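Local coordinates for ABC transporter, periplasmic substrate-binding protein (Thermotoga maritima, PDB 2HPG) that probably binds a solute in the periplasm as the extracytoplasmic binding protein of a tripartite ATP-independent (TRAP) transporter, at residues 185-199 with 202-216. Residues are numbered along the deposited sequence; the frame is centred on the assembly and turned at random.
Sequences FGEIYTAVQTRAVDG and LTYANVYNGGLYEVL
Tyr189 and Val215 make a CH-pi contact between helix 188-193 and the chain that follows helix 204-209. Val215 CG2 sits over one face of the Tyr189 ring, 4.0 Å from the ring centroid and 19° off its normal. The tyrosine chi1 of -168° turns the ring away from the backbone N and across to 210-215. Gly211 O lies at the ring edge, 3.5 Å from Tyr189 CE1. At the far end, Tyr189 OH touches Glu214 CB at 3.5 Å.

The other contacts are mainly aliphatic. Leu212 CD2 packs against the helix backbone, 3.6 Å from Tyr189 CA, and also meets Ile188 CG2. Val192 CG1 lies 3.9 Å from Val215 CB and touches Leu216 CD2. Leu216 CD2 also lies 3.5 Å from Asp198 O. Phe185 CE1 rests on Leu202 CD2 at 3.7 Å, while Asn206 CB meets the phenylalanine ring at its edge.

Asp198 forms a salt bridge with Arg160, and Val215 O accepts from Asn147. Thr203 OG1 caps helix 204-209 by accepting from Asn206 N.

Strand 199-202 links the segments as helix-strand-helix and pairs with strands 130-146 and 160-162. No hydrogen bond joins the segments, so their mutual fit rests on apolar and aromatic packing.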
loop_
_atom_site.group_PDB
_atom_site.type_symbol
_atom_site.label_atom_id
_atom_site.label_comp_id
_atom_site.label_asym_id
_atom_site.label_seq_id
_atom_site.Cartn_x
_atom_site.Cartn_y
_atom_site.Cartn_z
ATOM N N PHE A 185 -4.815 8.101 -11.432
ATOM C CA PHE A 185 -3.754 8.861 -10.784
ATOM C C PHE A 185 -3.121 9.868 -11.735
ATOM O O PHE A 185 -2.873 11.015 -11.360
ATOM C CB PHE A 185 -2.689 7.898 -10.278
ATOM C CG PHE A 185 -1.577 8.560 -9.529
ATOM C CD1 PHE A 185 -1.586 8.602 -8.144
ATOM C CD2 PHE A 185 -0.510 9.142 -10.217
ATOM C CE1 PHE A 185 -0.549 9.216 -7.452
ATOM C CE2 PHE A 185 0.528 9.749 -9.526
ATOM C CZ PHE A 185 0.506 9.786 -8.142
ATOM N N GLY A 186 -2.862 9.427 -12.963
ATOM C CA GLY A 186 -2.286 10.286 -13.993
ATOM C C GLY A 186 -3.180 11.451 -14.366
ATOM O O GLY A 186 -2.746 12.358 -15.076
ATOM N N GLU A 187 -4.429 11.434 -13.903
ATOM C CA GLU A 187 -5.391 12.509 -14.205
ATOM C C GLU A 187 -5.749 13.404 -13.014
ATOM O O GLU A 187 -6.620 14.276 -13.130
ATOM C CB GLU A 187 -6.672 11.896 -14.785
ATOM C CG GLU A 187 -6.679 11.795 -16.316
ATOM C CD GLU A 187 -7.884 11.050 -16.812
ATOM O OE1 GLU A 187 -8.624 11.599 -17.664
ATOM O OE2 GLU A 187 -8.109 9.913 -16.323
ATOM N N ILE A 188 -5.085 13.205 -11.872
ATOM C CA ILE A 188 -5.352 14.023 -10.676
ATOM C C ILE A 188 -5.062 15.498 -10.979
ATOM O O ILE A 188 -5.860 16.374 -10.675
ATOM C CB ILE A 188 -4.494 13.553 -9.447
ATOM C CG1 ILE A 188 -4.838 12.124 -9.016
ATOM C CG2 ILE A 188 -4.709 14.459 -8.234
ATOM C CD1 ILE A 188 -3.809 11.554 -7.980
ATOM N N TYR A 189 -3.916 15.781 -11.599
ATOM C CA TYR A 189 -3.591 17.167 -11.936
ATOM C C TYR A 189 -4.715 17.810 -12.773
ATOM O O TYR A 189 -5.205 18.900 -12.435
ATOM C CB TYR A 189 -2.246 17.229 -12.674
ATOM C CG TYR A 189 -1.681 18.619 -12.804
ATOM C CD1 TYR A 189 -0.559 19.016 -12.071
ATOM C CD2 TYR A 189 -2.252 19.540 -13.662
ATOM C CE1 TYR A 189 -0.034 20.289 -12.195
ATOM C CE2 TYR A 189 -1.745 20.820 -13.773
ATOM C CZ TYR A 189 -0.635 21.187 -13.049
ATOM O OH TYR A 189 -0.135 22.477 -13.188
ATOM N N THR A 190 -5.136 17.117 -13.839
ATOM C CA THR A 190 -6.246 17.569 -14.708
ATOM C C THR A 190 -7.541 17.769 -13.936
ATOM O O THR A 190 -8.262 18.760 -14.134
ATOM C CB THR A 190 -6.539 16.531 -15.805
ATOM O OG1 THR A 190 -5.345 16.243 -16.531
ATOM C CG2 THR A 190 -7.607 17.027 -16.777
ATOM N N ALA A 191 -7.855 16.816 -13.060
ATOM C CA ALA A 191 -9.071 16.927 -12.238
ATOM C C ALA A 191 -9.048 18.151 -11.309
ATOM O O ALA A 191 -10.069 18.785 -11.091
ATOM C CB ALA A 191 -9.290 15.650 -11.442
ATOM N N VAL A 192 -7.879 18.487 -10.772
ATOM C CA VAL A 192 -7.729 19.678 -9.931
ATOM C C VAL A 192 -7.784 20.956 -10.794
ATOM O O VAL A 192 -8.566 21.854 -10.524
ATOM C CB VAL A 192 -6.418 19.651 -9.104
ATOM C CG1 VAL A 192 -6.308 20.904 -8.229
ATOM C CG2 VAL A 192 -6.343 18.386 -8.229
ATOM N N GLN A 193 -6.982 21.025 -11.846
ATOM C CA GLN A 193 -6.984 22.222 -12.711
ATOM C C GLN A 193 -8.364 22.508 -13.324
ATOM O O GLN A 193 -8.773 23.660 -13.443
ATOM C CB GLN A 193 -5.928 22.122 -13.822
ATOM C CG GLN A 193 -5.760 23.445 -14.587
ATOM C CD GLN A 193 -4.552 23.487 -15.506
ATOM O OE1 GLN A 193 -3.989 22.448 -15.877
ATOM N NE2 GLN A 193 -4.167 24.705 -15.916
ATOM N N THR A 194 -9.098 21.468 -13.705
ATOM C CA THR A 194 -10.448 21.659 -14.263
ATOM C C THR A 194 -11.561 21.691 -13.199
ATOM O O THR A 194 -12.742 21.741 -13.535
ATOM C CB THR A 194 -10.764 20.563 -15.282
ATOM O OG1 THR A 194 -10.683 19.286 -14.643
ATOM C CG2 THR A 194 -9.791 20.619 -16.462
ATOM N N ARG A 195 -11.173 21.643 -11.924
ATOM C CA ARG A 195 -12.091 21.782 -10.786
ATOM C C ARG A 195 -13.112 20.640 -10.647
ATOM O O ARG A 195 -14.191 20.840 -10.084
ATOM C CB ARG A 195 -12.793 23.155 -10.830
ATOM C CG ARG A 195 -11.820 24.269 -11.171
ATOM C CD ARG A 195 -12.139 25.591 -10.548
ATOM N NE ARG A 195 -13.131 26.341 -11.304
ATOM C CZ ARG A 195 -12.917 26.927 -12.486
ATOM N NH1 ARG A 195 -11.730 26.840 -13.096
ATOM N NH2 ARG A 195 -13.915 27.596 -13.076
ATOM N N ALA A 196 -12.775 19.456 -11.155
ATOM C CA ALA A 196 -13.613 18.269 -10.964
ATOM C C ALA A 196 -13.442 17.702 -9.549
ATOM O O ALA A 196 -14.354 17.070 -9.015
ATOM C CB ALA A 196 -13.302 17.208 -12.037
ATOM N N VAL A 197 -12.271 17.920 -8.943
ATOM C CA VAL A 197 -12.018 17.589 -7.531
ATOM C C VAL A 197 -11.360 18.771 -6.810
ATOM O O VAL A 197 -10.834 19.689 -7.454
ATOM C CB VAL A 197 -11.130 16.307 -7.334
ATOM C CG1 VAL A 197 -11.779 15.089 -7.993
ATOM C CG2 VAL A 197 -9.719 16.522 -7.853
ATOM N N ASP A 198 -11.387 18.731 -5.478
ATOM C CA ASP A 198 -10.837 19.811 -4.652
ATOM C C ASP A 198 -9.446 19.479 -4.119
ATOM O O ASP A 198 -8.698 20.368 -3.697
ATOM C CB ASP A 198 -11.738 20.093 -3.462
ATOM C CG ASP A 198 -13.106 20.543 -3.866
ATOM O OD1 ASP A 198 -13.199 21.436 -4.732
ATOM O OD2 ASP A 198 -14.093 20.022 -3.294
ATOM N N GLY A 199 -9.102 18.200 -4.130
ATOM C CA GLY A 199 -7.814 17.764 -3.593
ATOM C C GLY A 199 -7.637 16.269 -3.692
ATOM O O GLY A 199 -8.394 15.573 -4.377
ATOM N N LEU A 202 -2.209 11.738 -0.478
ATOM C CA LEU A 202 -1.054 11.145 -1.151
ATOM C C LEU A 202 0.172 11.213 -0.253
ATOM O O LEU A 202 0.153 11.843 0.787
ATOM C CB LEU A 202 -0.749 11.915 -2.452
ATOM C CG LEU A 202 -1.771 11.845 -3.594
ATOM C CD1 LEU A 202 -1.407 12.840 -4.711
ATOM C CD2 LEU A 202 -1.930 10.442 -4.192
ATOM N N THR A 203 1.252 10.558 -0.675
ATOM C CA THR A 203 2.553 10.736 -0.065
ATOM C C THR A 203 3.249 11.960 -0.673
ATOM O O THR A 203 2.832 12.441 -1.711
ATOM C CB THR A 203 3.425 9.539 -0.367
ATOM O OG1 THR A 203 3.677 9.515 -1.768
ATOM C CG2 THR A 203 2.713 8.248 0.062
ATOM N N TYR A 204 4.307 12.450 -0.020
ATOM C CA TYR A 204 5.057 13.599 -0.522
ATOM C C TYR A 204 5.740 13.275 -1.865
ATOM O O TYR A 204 5.854 14.134 -2.736
ATOM C CB TYR A 204 6.100 14.044 0.515
ATOM C CG TYR A 204 5.568 14.896 1.677
ATOM C CD1 TYR A 204 5.335 16.247 1.515
ATOM C CD2 TYR A 204 5.338 14.344 2.942
ATOM C CE1 TYR A 204 4.927 17.026 2.551
ATOM C CE2 TYR A 204 4.904 15.134 3.996
ATOM C CZ TYR A 204 4.686 16.472 3.784
ATOM O OH TYR A 204 4.237 17.312 4.789
ATOM N N ALA A 205 6.212 12.044 -2.031
ATOM C CA ALA A 205 6.792 11.595 -3.315
ATOM C C ALA A 205 5.773 11.704 -4.448
ATOM O O ALA A 205 6.083 12.203 -5.523
ATOM C CB ALA A 205 7.296 10.153 -3.196
ATOM N N ASN A 206 4.554 11.225 -4.201
ATOM C CA ASN A 206 3.476 11.306 -5.199
ATOM C C ASN A 206 3.215 12.762 -5.554
ATOM O O ASN A 206 3.091 13.126 -6.730
ATOM C CB ASN A 206 2.148 10.762 -4.645
ATOM C CG ASN A 206 2.138 9.257 -4.405
ATOM O OD1 ASN A 206 2.900 8.491 -5.002
ATOM N ND2 ASN A 206 1.258 8.828 -3.510
ATOM N N VAL A 207 3.091 13.601 -4.528
ATOM C CA VAL A 207 2.787 15.019 -4.743
ATOM C C VAL A 207 3.925 15.682 -5.507
ATOM O O VAL A 207 3.692 16.419 -6.464
ATOM C CB VAL A 207 2.551 15.773 -3.422
ATOM C CG1 VAL A 207 2.446 17.299 -3.674
ATOM C CG2 VAL A 207 1.289 15.232 -2.714
ATOM N N TYR A 208 5.161 15.417 -5.105
ATOM C CA TYR A 208 6.291 16.066 -5.771
ATOM C C TYR A 208 6.489 15.596 -7.230
ATOM O O TYR A 208 6.666 16.411 -8.169
ATOM C CB TYR A 208 7.592 15.855 -4.995
ATOM C CG TYR A 208 8.743 16.669 -5.605
ATOM C CD1 TYR A 208 8.863 18.015 -5.344
ATOM C CD2 TYR A 208 9.684 16.070 -6.444
ATOM C CE1 TYR A 208 9.899 18.775 -5.911
ATOM C CE2 TYR A 208 10.722 16.808 -7.019
ATOM C CZ TYR A 208 10.818 18.168 -6.737
ATOM O OH TYR A 208 11.845 18.953 -7.277
ATOM N N ASN A 209 6.535 14.287 -7.418
ATOM C CA ASN A 209 6.770 13.714 -8.745
ATOM C C ASN A 209 5.620 14.020 -9.713
ATOM O O ASN A 209 5.829 14.097 -10.905
ATOM C CB ASN A 209 7.009 12.211 -8.646
ATOM C CG ASN A 209 8.341 11.875 -7.989
ATOM O OD1 ASN A 209 9.328 12.594 -8.158
ATOM N ND2 ASN A 209 8.382 10.772 -7.262
ATOM N N GLY A 210 4.410 14.179 -9.203
ATOM C CA GLY A 210 3.292 14.601 -10.049
ATOM C C GLY A 210 3.192 16.101 -10.314
ATOM O O GLY A 210 2.249 16.548 -11.021
ATOM N N GLY A 211 4.116 16.880 -9.734
ATOM C CA GLY A 211 4.103 18.336 -9.823
ATOM C C GLY A 211 2.821 18.930 -9.307
ATOM O O GLY A 211 2.400 20.003 -9.730
ATOM N N LEU A 212 2.184 18.243 -8.373
ATOM C CA LEU A 212 0.869 18.690 -7.899
ATOM C C LEU A 212 0.942 19.961 -7.036
ATOM O O LEU A 212 -0.057 20.626 -6.827
ATOM C CB LEU A 212 0.172 17.549 -7.149
ATOM C CG LEU A 212 -0.355 16.447 -8.068
ATOM C CD1 LEU A 212 -0.755 15.210 -7.230
ATOM C CD2 LEU A 212 -1.524 16.955 -8.940
ATOM N N TYR A 213 2.137 20.318 -6.579
ATOM C CA TYR A 213 2.356 21.572 -5.875
ATOM C C TYR A 213 2.032 22.808 -6.732
ATOM O O TYR A 213 1.819 23.893 -6.198
ATOM C CB TYR A 213 3.805 21.658 -5.372
ATOM C CG TYR A 213 4.834 21.360 -6.432
ATOM C CD1 TYR A 213 5.207 22.319 -7.366
ATOM C CD2 TYR A 213 5.445 20.121 -6.486
ATOM C CE1 TYR A 213 6.153 22.036 -8.341
ATOM C CE2 TYR A 213 6.376 19.829 -7.465
ATOM C CZ TYR A 213 6.738 20.793 -8.380
ATOM O OH TYR A 213 7.675 20.484 -9.347
ATOM N N GLU A 214 1.958 22.632 -8.041
ATOM C CA GLU A 214 1.542 23.723 -8.942
ATOM C C GLU A 214 0.059 24.077 -8.774
ATOM O O GLU A 214 -0.355 25.196 -9.097
ATOM C CB GLU A 214 1.811 23.348 -10.389
ATOM C CG GLU A 214 3.268 23.124 -10.757
ATOM C CD GLU A 214 4.102 24.402 -10.878
ATOM O OE1 GLU A 214 3.548 25.499 -10.671
ATOM O OE2 GLU A 214 5.318 24.301 -11.195
ATOM N N VAL A 215 -0.749 23.141 -8.271
ATOM C CA VAL A 215 -2.221 23.342 -8.242
ATOM C C VAL A 215 -2.878 23.137 -6.879
ATOM O O VAL A 215 -4.048 23.470 -6.704
ATOM C CB VAL A 215 -2.922 22.465 -9.336
ATOM C CG1 VAL A 215 -2.736 23.097 -10.701
ATOM C CG2 VAL A 215 -2.430 20.966 -9.307
ATOM N N LEU A 216 -2.128 22.570 -5.931
ATOM C CA LEU A 216 -2.556 22.402 -4.561
ATOM C C LEU A 216 -1.482 23.018 -3.645
ATOM O O LEU A 216 -0.288 22.828 -3.841
ATOM C CB LEU A 216 -2.768 20.910 -4.246
ATOM C CG LEU A 216 -3.845 20.153 -5.025
ATOM C CD1 LEU A 216 -3.586 18.625 -4.991
ATOM C CD2 LEU A 216 -5.258 20.461 -4.456
#